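Local coordinates for beta-glucuronidase (Dictyoglomus thermophilum, PDB 6XXW), which probably hydrolyses beta-D-glucuronides as a glycoside hydrolase family 2 enzyme, in which a sugar-binding beta domain is joined to a TIM barrel, at residues 37-42 with 52-57; 69-74 with 141-146; 98-103 with 176-181; 147-152 with 388-393; 154-159 with 169-174. All blocks are in the same frame, centred on the assembly; numbering follows the deposited sequence. Where two conformers were deposited one is given.

Contact 1 of 5, residues 37-42 with 52-57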
# COMPACT_ATOMS: atom_id res chain seq x y z
N GLY A 37 24.86 0.67 -23.90
CA GLY A 37 25.71 0.58 -22.73
C GLY A 37 25.74 1.92 -22.02
O GLY A 37 24.73 2.62 -22.03
N VAL A 38 26.87 2.30 -21.46
CA VAL A 38 26.98 3.56 -20.71
C VAL A 38 27.58 4.62 -21.62
O VAL A 38 28.69 4.46 -22.13
CB VAL A 38 27.84 3.38 -19.45
CG1 VAL A 38 27.96 4.69 -18.69
CG2 VAL A 38 27.27 2.29 -18.56
N TRP A 39 26.86 5.72 -21.81
CA TRP A 39 27.33 6.84 -22.62
C TRP A 39 27.59 8.05 -21.74
O TRP A 39 27.13 8.13 -20.60
CB TRP A 39 26.30 7.23 -23.68
CG TRP A 39 26.05 6.25 -24.80
CD1 TRP A 39 25.80 4.92 -24.70
CD2 TRP A 39 25.99 6.57 -26.19
NE1 TRP A 39 25.59 4.38 -25.95
CE2 TRP A 39 25.70 5.38 -26.88
CE3 TRP A 39 26.15 7.76 -26.92
CZ2 TRP A 39 25.57 5.34 -28.27
CZ3 TRP A 39 26.02 7.72 -28.29
CH2 TRP A 39 25.74 6.52 -28.96
N GLU A 40 28.31 9.03 -22.28
CA GLU A 40 28.38 10.31 -21.60
C GLU A 40 27.22 11.18 -22.09
O GLU A 40 26.74 11.03 -23.21
CB GLU A 40 29.72 11.00 -21.86
CG GLU A 40 30.86 10.34 -21.09
CD GLU A 40 32.20 11.04 -21.28
OE1 GLU A 40 32.93 10.66 -22.21
OE2 GLU A 40 32.53 11.94 -20.48
N PHE A 41 26.77 12.09 -21.22
CA PHE A 41 25.51 12.80 -21.44
C PHE A 41 25.62 14.20 -20.85
O PHE A 41 26.17 14.37 -19.76
CB PHE A 41 24.35 12.02 -20.79
CG PHE A 41 23.00 12.72 -20.81
CD1 PHE A 41 22.67 13.68 -19.85
CD2 PHE A 41 22.02 12.35 -21.71
CE1 PHE A 41 21.42 14.30 -19.85
CE2 PHE A 41 20.76 12.96 -21.71
CZ PHE A 41 20.47 13.93 -20.78
N ARG A 42 25.10 15.19 -21.57
CA ARG A 42 25.06 16.55 -21.06
C ARG A 42 23.84 17.25 -21.63
O ARG A 42 23.23 16.78 -22.59
CB ARG A 42 26.33 17.33 -21.40
CG ARG A 42 26.55 17.49 -22.90
CD ARG A 42 27.88 18.19 -23.23
NE ARG A 42 27.97 18.40 -24.67
CZ ARG A 42 27.45 19.46 -25.27
NH1 ARG A 42 27.55 19.58 -26.59
NH2 ARG A 42 26.86 20.41 -24.55
N MET A 52 25.04 8.08 -18.55
CA MET A 52 23.66 7.80 -18.91
C MET A 52 23.55 6.49 -19.67
O MET A 52 24.20 6.31 -20.70
CB MET A 52 23.10 8.95 -19.76
CG MET A 52 21.60 8.89 -20.01
SD MET A 52 20.59 9.13 -18.54
CE MET A 52 21.05 10.80 -18.02
N PRO A 53 22.72 5.55 -19.21
CA PRO A 53 22.53 4.31 -19.97
C PRO A 53 21.79 4.54 -21.28
O PRO A 53 20.94 5.43 -21.39
CB PRO A 53 21.71 3.43 -19.01
CG PRO A 53 20.88 4.43 -18.24
CD PRO A 53 21.81 5.64 -18.05
N VAL A 54 22.13 3.73 -22.28
CA VAL A 54 21.46 3.73 -23.58
C VAL A 54 21.18 2.27 -23.94
O VAL A 54 22.11 1.45 -23.93
CB VAL A 54 22.31 4.43 -24.65
CG1 VAL A 54 21.72 4.22 -26.05
CG2 VAL A 54 22.44 5.92 -24.34
N PRO A 55 19.95 1.90 -24.29
CA PRO A 55 18.77 2.75 -24.43
C PRO A 55 18.03 2.97 -23.10
O PRO A 55 17.96 2.06 -22.26
CB PRO A 55 17.90 1.96 -25.41
CG PRO A 55 18.17 0.54 -25.03
CD PRO A 55 19.63 0.49 -24.62
N ALA A 56 17.47 4.16 -22.95
CA ALA A 56 16.71 4.56 -21.77
C ALA A 56 16.19 5.98 -21.96
O ALA A 56 16.80 6.77 -22.68
CB ALA A 56 17.57 4.51 -20.51
N SER A 57 15.10 6.32 -21.29
CA SER A 57 14.75 7.72 -21.16
C SER A 57 15.69 8.30 -20.11
O SER A 57 16.05 7.61 -19.16
CB SER A 57 13.30 7.84 -20.69
OG SER A 57 12.40 7.31 -21.64

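Contact 2 of 5, residues 69-74 with 141-146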
# COMPACT_ATOMS: atom_id res chain seq x y z
N ASP A 69 12.47 17.17 -15.60
CA ASP A 69 11.50 18.05 -16.25
C ASP A 69 12.15 18.89 -17.34
O ASP A 69 11.56 19.90 -17.76
CB ASP A 69 10.83 18.94 -15.21
CG ASP A 69 10.05 18.14 -14.18
OD1 ASP A 69 9.64 16.99 -14.48
OD2 ASP A 69 9.86 18.66 -13.06
N TYR A 70 13.33 18.49 -17.81
CA TYR A 70 14.07 19.28 -18.78
C TYR A 70 13.33 19.36 -20.11
O TYR A 70 12.69 18.40 -20.53
CB TYR A 70 15.45 18.67 -18.98
CG TYR A 70 16.36 19.42 -19.93
CD1 TYR A 70 17.05 20.54 -19.50
CD2 TYR A 70 16.53 18.99 -21.25
CE1 TYR A 70 17.90 21.23 -20.36
CE2 TYR A 70 17.37 19.69 -22.12
CZ TYR A 70 18.06 20.81 -21.66
OH TYR A 70 18.90 21.51 -22.49
N VAL A 71 13.40 20.53 -20.76
CA VAL A 71 12.86 20.72 -22.10
C VAL A 71 13.93 21.42 -22.92
O VAL A 71 14.37 22.52 -22.57
CB VAL A 71 11.56 21.55 -22.12
CG1 VAL A 71 11.13 21.79 -23.55
CG2 VAL A 71 10.43 20.83 -21.37
N GLY A 72 14.34 20.79 -24.02
CA GLY A 72 15.41 21.32 -24.83
C GLY A 72 16.31 20.23 -25.38
O GLY A 72 15.88 19.08 -25.52
N ARG A 73 17.55 20.57 -25.68
CA ARG A 73 18.48 19.66 -26.34
C ARG A 73 19.39 18.99 -25.32
O ARG A 73 19.88 19.62 -24.39
CB ARG A 73 19.31 20.41 -27.38
CG ARG A 73 18.48 20.85 -28.57
CD ARG A 73 19.28 21.61 -29.62
NE ARG A 73 18.40 22.28 -30.57
CZ ARG A 73 17.98 23.54 -30.44
NH1 ARG A 73 18.34 24.27 -29.39
NH2 ARG A 73 17.18 24.08 -31.36
N VAL A 74 19.61 17.68 -25.51
CA VAL A 74 20.59 16.95 -24.72
C VAL A 74 21.53 16.27 -25.70
O VAL A 74 21.23 16.13 -26.89
CB VAL A 74 19.94 15.93 -23.76
CG1 VAL A 74 18.86 16.63 -22.89
CG2 VAL A 74 19.35 14.76 -24.53
N VAL A 141 19.49 15.09 -29.04
CA VAL A 141 18.06 14.77 -28.97
C VAL A 141 17.35 15.98 -28.39
O VAL A 141 17.78 16.52 -27.37
CB VAL A 141 17.79 13.52 -28.11
CG1 VAL A 141 16.30 13.21 -28.09
CG2 VAL A 141 18.60 12.30 -28.62
N ASP A 142 16.25 16.39 -29.02
CA ASP A 142 15.47 17.54 -28.60
C ASP A 142 14.06 17.05 -28.31
O ASP A 142 13.44 16.42 -29.18
CB ASP A 142 15.47 18.62 -29.70
CG ASP A 142 14.92 19.97 -29.23
OD1 ASP A 142 14.16 20.04 -28.25
OD2 ASP A 142 15.24 20.99 -29.87
N ASN A 143 13.56 17.29 -27.09
CA ASN A 143 12.23 16.83 -26.71
C ASN A 143 11.19 17.94 -26.80
O ASN A 143 10.05 17.75 -26.35
CB ASN A 143 12.24 16.23 -25.29
CG ASN A 143 12.62 17.24 -24.24
OD1 ASN A 143 13.01 18.36 -24.56
ND2 ASN A 143 12.49 16.86 -22.96
N THR A 144 11.54 19.08 -27.39
CA THR A 144 10.61 20.19 -27.54
C THR A 144 9.53 19.83 -28.55
O THR A 144 9.83 19.58 -29.72
CB THR A 144 11.36 21.44 -27.99
OG1 THR A 144 12.46 21.68 -27.10
CG2 THR A 144 10.43 22.65 -27.98
N LEU A 145 8.28 19.80 -28.12
CA LEU A 145 7.19 19.49 -29.05
C LEU A 145 6.76 20.74 -29.82
O LEU A 145 6.91 21.87 -29.35
CB LEU A 145 6.00 18.90 -28.30
CG LEU A 145 6.28 17.60 -27.54
CD1 LEU A 145 5.21 17.36 -26.47
CD2 LEU A 145 6.36 16.45 -28.51
N THR A 146 6.20 20.51 -31.02
CA THR A 146 5.59 21.55 -31.83
C THR A 146 4.28 21.02 -32.40
O THR A 146 3.97 19.83 -32.29
CB THR A 146 6.49 22.01 -32.98
OG1 THR A 146 6.52 20.99 -33.98
CG2 THR A 146 7.91 22.31 -32.50

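Contact 3 of 5, residues 98-103 with 176-181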
# COMPACT_ATOMS: atom_id res chain seq x y z
N ALA A 98 14.70 8.01 -31.01
CA ALA A 98 15.10 9.12 -30.14
C ALA A 98 14.00 10.18 -30.17
O ALA A 98 13.67 10.69 -31.24
CB ALA A 98 16.44 9.72 -30.59
N ALA A 99 13.44 10.51 -29.01
CA ALA A 99 12.26 11.38 -28.94
C ALA A 99 12.69 12.82 -28.62
O ALA A 99 13.22 13.07 -27.54
CB ALA A 99 11.29 10.87 -27.87
N HIS A 100 12.42 13.77 -29.53
CA HIS A 100 11.62 13.63 -30.75
C HIS A 100 12.35 14.09 -32.02
O HIS A 100 12.07 13.58 -33.10
CB HIS A 100 10.31 14.44 -30.61
CG HIS A 100 9.50 14.05 -29.42
ND1 HIS A 100 8.69 12.94 -29.40
CD2 HIS A 100 9.40 14.61 -28.19
CE1 HIS A 100 8.12 12.83 -28.21
NE2 HIS A 100 8.54 13.83 -27.45
N PHE A 101 13.24 15.07 -31.90
CA PHE A 101 14.12 15.51 -32.98
C PHE A 101 15.55 15.10 -32.66
O PHE A 101 15.98 15.20 -31.51
CB PHE A 101 14.07 17.03 -33.17
CG PHE A 101 12.69 17.60 -33.34
CD1 PHE A 101 12.18 17.84 -34.60
CD2 PHE A 101 11.92 17.92 -32.23
CE1 PHE A 101 10.90 18.38 -34.75
CE2 PHE A 101 10.66 18.46 -32.37
CZ PHE A 101 10.15 18.69 -33.63
N SER A 102 16.30 14.64 -33.67
CA SER A 102 17.63 14.11 -33.40
C SER A 102 18.59 14.47 -34.53
O SER A 102 18.20 14.59 -35.69
CB SER A 102 17.60 12.59 -33.22
OG SER A 102 18.87 12.10 -32.79
N GLU A 103 19.87 14.63 -34.17
CA GLU A 103 20.97 14.81 -35.10
C GLU A 103 22.12 13.91 -34.68
O GLU A 103 22.45 13.84 -33.49
CB GLU A 103 21.44 16.27 -35.12
CG GLU A 103 20.42 17.24 -35.73
CD GLU A 103 20.72 18.70 -35.38
OE1 GLU A 103 19.94 19.58 -35.79
OE2 GLU A 103 21.74 18.97 -34.70
N PHE A 176 0.34 10.52 -21.73
CA PHE A 176 1.49 9.74 -21.30
C PHE A 176 2.65 10.71 -21.20
O PHE A 176 2.68 11.72 -21.90
CB PHE A 176 1.82 8.56 -22.24
CG PHE A 176 1.95 8.93 -23.71
CD1 PHE A 176 0.82 9.00 -24.52
CD2 PHE A 176 3.20 9.15 -24.29
CE1 PHE A 176 0.94 9.30 -25.87
CE2 PHE A 176 3.33 9.46 -25.64
CZ PHE A 176 2.19 9.54 -26.44
N PHE A 177 3.59 10.41 -20.31
CA PHE A 177 4.65 11.37 -20.01
C PHE A 177 5.57 11.56 -21.21
O PHE A 177 5.91 10.61 -21.91
CB PHE A 177 5.47 10.92 -18.80
CG PHE A 177 6.51 11.92 -18.37
CD1 PHE A 177 6.13 13.20 -17.95
CD2 PHE A 177 7.86 11.61 -18.39
CE1 PHE A 177 7.07 14.13 -17.55
CE2 PHE A 177 8.81 12.53 -18.00
CZ PHE A 177 8.42 13.80 -17.59
N ASN A 178 6.02 12.81 -21.41
CA ASN A 178 6.92 13.15 -22.52
C ASN A 178 8.36 12.73 -22.20
O ASN A 178 9.28 13.55 -22.15
CB ASN A 178 6.82 14.64 -22.82
CG ASN A 178 7.56 15.04 -24.10
OD1 ASN A 178 7.49 14.35 -25.13
ND2 ASN A 178 8.28 16.16 -24.03
N TYR A 179 8.54 11.43 -21.96
CA TYR A 179 9.88 10.88 -21.77
C TYR A 179 10.74 11.15 -23.00
O TYR A 179 10.27 11.11 -24.14
CB TYR A 179 9.81 9.37 -21.55
CG TYR A 179 9.53 8.90 -20.13
CD1 TYR A 179 10.40 9.21 -19.09
CD2 TYR A 179 8.41 8.10 -19.86
CE1 TYR A 179 10.13 8.76 -17.78
CE2 TYR A 179 8.15 7.65 -18.56
CZ TYR A 179 9.01 7.98 -17.54
OH TYR A 179 8.73 7.51 -16.28
N SER A 180 12.03 11.41 -22.76
CA SER A 180 12.95 11.70 -23.85
C SER A 180 14.28 10.99 -23.63
O SER A 180 14.61 10.54 -22.53
CB SER A 180 13.20 13.21 -23.99
OG SER A 180 14.04 13.45 -25.13
N GLY A 181 15.04 10.91 -24.72
CA GLY A 181 16.32 10.23 -24.73
C GLY A 181 16.40 9.28 -25.90
O GLY A 181 15.57 9.32 -26.82

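Contact 4 of 5, residues 147-152 with 388-393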
# COMPACT_ATOMS: atom_id res chain seq x y z
N TRP A 147 3.52 21.90 -33.06
CA TRP A 147 2.27 21.42 -33.64
C TRP A 147 2.47 20.66 -34.95
O TRP A 147 1.49 20.12 -35.47
CB TRP A 147 1.29 22.58 -33.86
CG TRP A 147 0.53 22.86 -32.61
CD1 TRP A 147 0.73 23.90 -31.75
CD2 TRP A 147 -0.52 22.07 -32.04
NE1 TRP A 147 -0.15 23.81 -30.69
CE2 TRP A 147 -0.92 22.70 -30.85
CE3 TRP A 147 -1.18 20.90 -32.44
CZ2 TRP A 147 -1.94 22.19 -30.04
CZ3 TRP A 147 -2.19 20.39 -31.64
CH2 TRP A 147 -2.56 21.04 -30.45
N ASP A 148 3.68 20.60 -35.51
CA ASP A 148 3.87 19.81 -36.72
C ASP A 148 4.76 18.59 -36.51
O ASP A 148 5.26 18.02 -37.48
CB ASP A 148 4.41 20.65 -37.87
CG ASP A 148 5.56 21.52 -37.47
OD1 ASP A 148 6.30 21.14 -36.53
OD2 ASP A 148 5.72 22.59 -38.10
N VAL A 149 4.97 18.17 -35.27
CA VAL A 149 5.50 16.84 -34.99
C VAL A 149 4.38 16.04 -34.34
O VAL A 149 3.44 16.60 -33.78
CB VAL A 149 6.76 16.87 -34.10
CG1 VAL A 149 6.37 17.04 -32.64
CG2 VAL A 149 7.62 15.61 -34.30
N LEU A 150 4.48 14.71 -34.43
CA LEU A 150 3.51 13.82 -33.81
C LEU A 150 4.21 12.97 -32.75
O LEU A 150 5.21 12.31 -33.05
CB LEU A 150 2.85 12.89 -34.84
CG LEU A 150 1.96 13.57 -35.88
CD1 LEU A 150 1.58 12.59 -36.96
CD2 LEU A 150 0.70 14.16 -35.23
N PRO A 151 3.71 12.96 -31.51
CA PRO A 151 2.54 13.72 -31.06
C PRO A 151 2.85 15.20 -30.83
O PRO A 151 3.98 15.53 -30.47
CB PRO A 151 2.18 13.04 -29.73
CG PRO A 151 3.49 12.60 -29.19
CD PRO A 151 4.31 12.17 -30.42
N PRO A 152 1.86 16.05 -31.04
CA PRO A 152 2.09 17.50 -30.97
C PRO A 152 2.03 18.07 -29.55
O PRO A 152 1.50 17.48 -28.61
CB PRO A 152 0.95 18.06 -31.81
CG PRO A 152 -0.19 17.10 -31.54
CD PRO A 152 0.49 15.73 -31.50
N LEU A 388 0.19 17.36 -41.51
CA LEU A 388 -0.25 16.31 -42.43
C LEU A 388 0.94 15.72 -43.18
O LEU A 388 1.08 14.49 -43.29
CB LEU A 388 -1.28 16.88 -43.40
CG LEU A 388 -1.78 15.92 -44.48
CD1 LEU A 388 -2.40 14.67 -43.84
CD2 LEU A 388 -2.77 16.65 -45.41
N GLU A 389 1.82 16.59 -43.70
CA GLU A 389 3.02 16.12 -44.38
C GLU A 389 3.83 15.17 -43.51
O GLU A 389 4.28 14.12 -43.97
CB GLU A 389 3.87 17.32 -44.80
CG GLU A 389 4.92 17.01 -45.85
CD GLU A 389 4.33 16.91 -47.25
OE1 GLU A 389 3.09 17.03 -47.38
OE2 GLU A 389 5.10 16.71 -48.21
N HIS A 390 4.02 15.52 -42.23
CA HIS A 390 4.75 14.65 -41.32
C HIS A 390 4.01 13.34 -41.10
O HIS A 390 4.61 12.26 -41.11
CB HIS A 390 4.98 15.36 -39.98
CG HIS A 390 5.70 14.52 -38.96
ND1 HIS A 390 6.99 14.08 -39.14
CD2 HIS A 390 5.31 14.05 -37.75
CE1 HIS A 390 7.37 13.38 -38.09
NE2 HIS A 390 6.37 13.34 -37.23
N HIS A 391 2.69 13.41 -40.90
CA HIS A 391 1.89 12.21 -40.70
C HIS A 391 2.02 11.26 -41.89
O HIS A 391 2.18 10.04 -41.71
CB HIS A 391 0.43 12.62 -40.48
CG HIS A 391 -0.41 11.59 -39.77
ND1 HIS A 391 -1.57 11.93 -39.10
CD2 HIS A 391 -0.30 10.25 -39.67
CE1 HIS A 391 -2.12 10.84 -38.61
NE2 HIS A 391 -1.37 9.81 -38.93
N LEU A 392 1.97 11.79 -43.11
CA LEU A 392 2.10 10.95 -44.30
C LEU A 392 3.49 10.32 -44.38
O LEU A 392 3.63 9.15 -44.76
CB LEU A 392 1.82 11.77 -45.57
CG LEU A 392 0.41 12.33 -45.69
CD1 LEU A 392 0.33 13.39 -46.81
CD2 LEU A 392 -0.65 11.24 -45.88
N GLU A 393 4.53 11.09 -44.07
CA GLU A 393 5.87 10.50 -44.04
C GLU A 393 5.98 9.42 -42.97
O GLU A 393 6.64 8.40 -43.17
CB GLU A 393 6.92 11.60 -43.83
CG GLU A 393 6.90 12.65 -44.94
CD GLU A 393 8.04 13.65 -44.86
OE1 GLU A 393 8.01 14.53 -43.97
OE2 GLU A 393 8.96 13.58 -45.70
O HOH W 1 6.30 11.11 -35.12

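Contact 5 of 5, residues 154-159 with 169-174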
# COMPACT_ATOMS: atom_id res chain seq x y z
N GLU A 154 3.27 22.24 -27.51
CA GLU A 154 3.69 23.62 -27.73
C GLU A 154 4.39 24.15 -26.48
O GLU A 154 3.91 23.96 -25.36
CB GLU A 154 2.50 24.51 -28.08
CG GLU A 154 1.22 24.20 -27.31
CD GLU A 154 0.04 25.06 -27.74
OE1 GLU A 154 0.26 26.05 -28.48
OE2 GLU A 154 -1.10 24.77 -27.33
N LEU A 155 5.54 24.79 -26.69
CA LEU A 155 6.24 25.45 -25.59
C LEU A 155 5.62 26.83 -25.41
O LEU A 155 5.49 27.58 -26.38
CB LEU A 155 7.73 25.53 -25.90
CG LEU A 155 8.67 26.01 -24.78
CD1 LEU A 155 8.62 25.07 -23.60
CD2 LEU A 155 10.09 26.15 -25.31
N LYS A 156 5.20 27.15 -24.20
CA LYS A 156 4.54 28.42 -23.95
C LYS A 156 5.28 29.20 -22.88
O LYS A 156 5.75 28.64 -21.88
CB LYS A 156 3.08 28.23 -23.53
CG LYS A 156 2.18 27.71 -24.65
CD LYS A 156 0.73 27.69 -24.18
CE LYS A 156 -0.20 27.15 -25.25
NZ LYS A 156 -1.63 27.15 -24.83
N VAL A 157 5.39 30.51 -23.12
CA VAL A 157 5.99 31.45 -22.19
C VAL A 157 4.91 31.93 -21.23
O VAL A 157 3.79 32.26 -21.65
CB VAL A 157 6.63 32.64 -22.94
CG1 VAL A 157 7.10 33.70 -21.96
CG2 VAL A 157 7.78 32.16 -23.81
N ILE A 158 5.22 31.94 -19.94
CA ILE A 158 4.28 32.37 -18.91
C ILE A 158 5.02 33.37 -18.04
O ILE A 158 5.69 33.01 -17.07
CB ILE A 158 3.74 31.20 -18.07
CG1 ILE A 158 3.17 30.10 -18.98
CG2 ILE A 158 2.69 31.70 -17.09
CD1 ILE A 158 2.16 29.18 -18.30
N GLU A 159 4.92 34.66 -18.39
CA GLU A 159 5.58 35.73 -17.64
C GLU A 159 4.49 36.68 -17.15
O GLU A 159 4.27 37.74 -17.73
CB GLU A 159 6.62 36.44 -18.48
CG GLU A 159 7.81 35.58 -18.81
CD GLU A 159 8.91 36.35 -19.52
OE1 GLU A 159 8.58 37.31 -20.25
OE2 GLU A 159 10.09 35.97 -19.35
N VAL A 169 6.54 26.53 -20.05
CA VAL A 169 5.92 25.22 -19.89
C VAL A 169 5.79 24.57 -21.26
O VAL A 169 5.55 25.25 -22.26
CB VAL A 169 4.54 25.29 -19.19
CG1 VAL A 169 4.66 25.92 -17.80
CG2 VAL A 169 3.52 26.06 -20.04
N LEU A 170 6.00 23.26 -21.32
CA LEU A 170 5.70 22.50 -22.52
C LEU A 170 4.30 21.95 -22.34
O LEU A 170 4.07 21.08 -21.50
CB LEU A 170 6.71 21.38 -22.74
CG LEU A 170 6.56 20.61 -24.05
CD1 LEU A 170 6.85 21.52 -25.23
CD2 LEU A 170 7.50 19.38 -24.06
N ASN A 171 3.35 22.48 -23.10
CA ASN A 171 1.99 21.98 -23.03
C ASN A 171 1.79 20.87 -24.06
O ASN A 171 2.30 20.95 -25.18
CB ASN A 171 0.98 23.11 -23.28
CG ASN A 171 0.84 24.03 -22.07
OD1 ASN A 171 1.05 23.62 -20.93
ND2 ASN A 171 0.50 25.28 -22.32
N TYR A 172 1.06 19.85 -23.66
CA TYR A 172 0.70 18.76 -24.55
C TYR A 172 -0.51 18.04 -23.98
O TYR A 172 -0.78 18.09 -22.77
CB TYR A 172 1.86 17.80 -24.79
CG TYR A 172 2.50 17.16 -23.57
CD1 TYR A 172 3.53 17.80 -22.89
CD2 TYR A 172 2.14 15.87 -23.15
CE1 TYR A 172 4.16 17.21 -21.80
CE2 TYR A 172 2.77 15.26 -22.05
CZ TYR A 172 3.79 15.94 -21.39
OH TYR A 172 4.44 15.38 -20.30
N TYR A 173 -1.25 17.38 -24.86
CA TYR A 173 -2.60 16.94 -24.57
C TYR A 173 -2.77 15.44 -24.75
O TYR A 173 -3.90 14.95 -24.78
CB TYR A 173 -3.59 17.74 -25.45
CG TYR A 173 -3.36 19.22 -25.26
CD1 TYR A 173 -3.94 19.90 -24.20
CD2 TYR A 173 -2.49 19.91 -26.10
CE1 TYR A 173 -3.70 21.25 -24.01
CE2 TYR A 173 -2.25 21.26 -25.91
CZ TYR A 173 -2.86 21.92 -24.86
OH TYR A 173 -2.61 23.26 -24.67
N PHE A 174 -1.67 14.71 -24.87
CA PHE A 174 -1.71 13.26 -24.81
C PHE A 174 -1.40 12.81 -23.38
O PHE A 174 -0.67 13.48 -22.65
CB PHE A 174 -0.73 12.63 -25.80
CG PHE A 174 0.68 13.15 -25.73
CD1 PHE A 174 1.63 12.53 -24.91
CD2 PHE A 174 1.08 14.21 -26.53
CE1 PHE A 174 2.95 12.98 -24.86
CE2 PHE A 174 2.41 14.67 -26.50
CZ PHE A 174 3.35 14.06 -25.67

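Contact 1 of 5, residues 37-42 with 52-57
Gly37 to Trp39 run antiparallel to Met52 to Val54 in a beta hairpin: the hydrogen-bonded pairs Gly37-Val54 and Trp39-Met52 flank the non-hydrogen-bonded pair Val38-Pro53, and Trp39 N gives Met52 O the straightest bond (2.9 Å, 167°). Proline fits the middle pair, where its nitrogen owes the partner strand no hydrogen bond. Trp39, Met52 and Val54 share one sheet face. There Val54 sets CG2 over one face of the indole, off the middle of the ring system, 3.7 Å from the centroid of the five-membered ring, while indole NE1 bonds to Leu35 O. Met52 and Phe41 run alongside each other in the same direction. Bent at chi2 (67°) and chi3 (62°), the Met52 chain curls CE over the centre of the Phe41 ring, 3.8 Å from its centroid; SD stands higher above the same ring, a Met-aromatic contact. Strand 32-43 also pairs with strand 73-81, whose Tyr76 meets Phe41 edge-to-face, and on the sheet face of Val38 and Pro53 pack Gln319 and Ile323 of the second subunit.

Contact 2 of 5, residues 69-74 with 141-146
Arg73 and Asp142 face each other in a non-hydrogen-bonded antiparallel pair, just where strand 134-142 gives way to an Asx turn. Their planes stand 68° apart: Asp142 OD2 sits over one face of the guanidinium, 3.5 Å from Arg73 NE, so this salt bridge works by charge alone, with no N-H aimed at the oxygen. Arg73 NH1 has a second carboxylate partner in Glu44. The other oxygen, Asp142 OD1, holds the turn, taking Thr144 N (2.9 Å) on its anti side, well out of the carboxylate plane, and Thr144 OG1 (2.6 Å) on its syn lone pair. An alanine at Asp142 removes both oxygens and is likely to leave Thr144 N and OG1 without their shared acceptor, the turn less firmly set and Arg73 short of one countercharge. Asn143 carries its CG between backbone N and carbonyl carbon (chi1 63°), which turns the amide to the loop of Tyr70 to Gly72. ND2 reaches Tyr70 O (2.9 Å) within the amide plane, and OD1 receives Gly72 N at 2.8 Å in its carbonyl plane, the N-H nearly straight at 173°.

Contact 3 of 5, residues 98-103 with 176-181
In the sugar-binding domain, the break between strands 90-99 and 101-106 brings Ala99 and His100 against the loop of Asn178 to Gly181. His100 NE2 donates to Asn178 OD1 at 2.6 Å with an angle of 165°. OD1 lies at the edge of the imidazole, near the ring plane, and the N-H enters in the carbonyl plane; ring and amide are themselves almost coplanar, 2° apart. The amide is held at its other end too, ND2 giving a weak bond to Asn143 O. On one face of the His100 ring lies the methyl group of Ala99, CB 3.6 Å above the plane and nearer the ring's margin than its centre. A classic beta bulge interrupts the pairing here, His100 and Phe101 both facing Asp142, with a cis peptide between Ala99 and His100. Ser180 swings OG anti to its own nitrogen (chi1 -176°) and donates to Ala99 O at 2.6 Å, nearly along the C=O axis. Beside it Ala99 N makes a longer bond to Gly181 O, at 3.3 Å. Asn178 is the centre of an inverse gamma turn, past which the Tyr179 ring leads away from the bulge to hydrogen-bond through OH with Asp60 and Arg574.

Contact 4 of 5, residues 147-152 with 388-393
Leu150 O accepts a hydrogen bond from a water at 2.6 Å, and the same water lies 3.1 Å from His390 NE2, hydrogen-bonded to it as well. This bridge is the polar tie between the loop 147-152 and the helix segment 388-393, which make no direct hydrogen bond with each other. A chi1 of 179° sends the His390 ring out from the helix; its side chain and that of Leu150 pass antiparallel to each other, CD2 of the histidine coming to 3.5 Å from Leu150 N. Leu150 CB lies at the edge of the imidazole, in its plane, while Val149 runs alongside, CG2 3.9 Å from His390 NE2. Were His390 an alanine, the water would probably lose its helix partner and a gap open beside Val149 and Leu150. The Leu150 side chain runs roughly perpendicular to that of His391, laying CD1 over one ring face, 3.9 Å from the centroid, in a CH-pi contact. His391 is held in place by ND1 bonding to Tyr427 OH. The contact thus joins a loop of the sugar-binding domain to helix 385-402 of the TIM barrel; Lys115 of strand 109-115 binds Asp148 O and packs on His390, and helix 422-438 lies against His391.

Contact 5 of 5, residues 154-159 with 169-174
Tyr173 receives Glu154 at the edge of its ring, where carboxylate oxygen OE2 lies near the ring plane; the carboxylate itself is turned 63° from that plane. The two residues belong to a surface beta hairpin, strand 153-157 with strand 168-172, and to the segment just beyond it. Tyr173 OH makes a weak bond of 3.4 Å to Glu154 OE2. Glu154 was modelled in two conformers, and all partners of its carboxylate are those of the conformer described. Glu154-Asn171 and Lys156-Val169 are the hydrogen-bonded pairs of the hairpin, and Leu155 stands opposite Leu170 between them in a non-hydrogen-bonded pair. Lys156 N to Val169 O is short and straight (2.7 Å, 174°), and Glu154 N to Asn171 O measures 2.8 Å. On the face of Glu154, the outstretched Lys156 chain passes the Asn171 amide, CD 3.1 Å from ND2, and brings NZ 3.5 Å from Glu154 OE2 in a salt bridge within the strand. The aliphatic parts of Glu154 and Asn171 also touch, CG against CB. On the other face, Leu155 CB and Leu170 CD1 meet at 4.2 Å. Glu154 OE1 hydrogen-bonds to Trp147 NE1, tying the hairpin to the preceding loop. Toward the loop that connects the two strands Ile158 leans across Val169, its CD1 3.8 Å from CG2 of the valine.

How the contacts relate
Contacts 1, 2 and 3 belong to one antiparallel sheet of the sugar-binding domain. Strands 32-43 and 73-81 are neighbours, letting Phe41 pack on Val74, and the centres of contacts 2 and 3 lie about 7 Å apart, Asp142 probably bonding through its backbone to His100 and Phe101. Past strand 134-142 the chain enters the loop of contact 4, then the separate hairpin of contact 5, and returns through 176-181 to close contact 3. Pro151 and Pro152 pack on Phe174, joining contacts 4 and 5, whose centres are about 18 Å apart. Contact 4 reaches a distant part of the sequence, docking this domain on the TIM barrel.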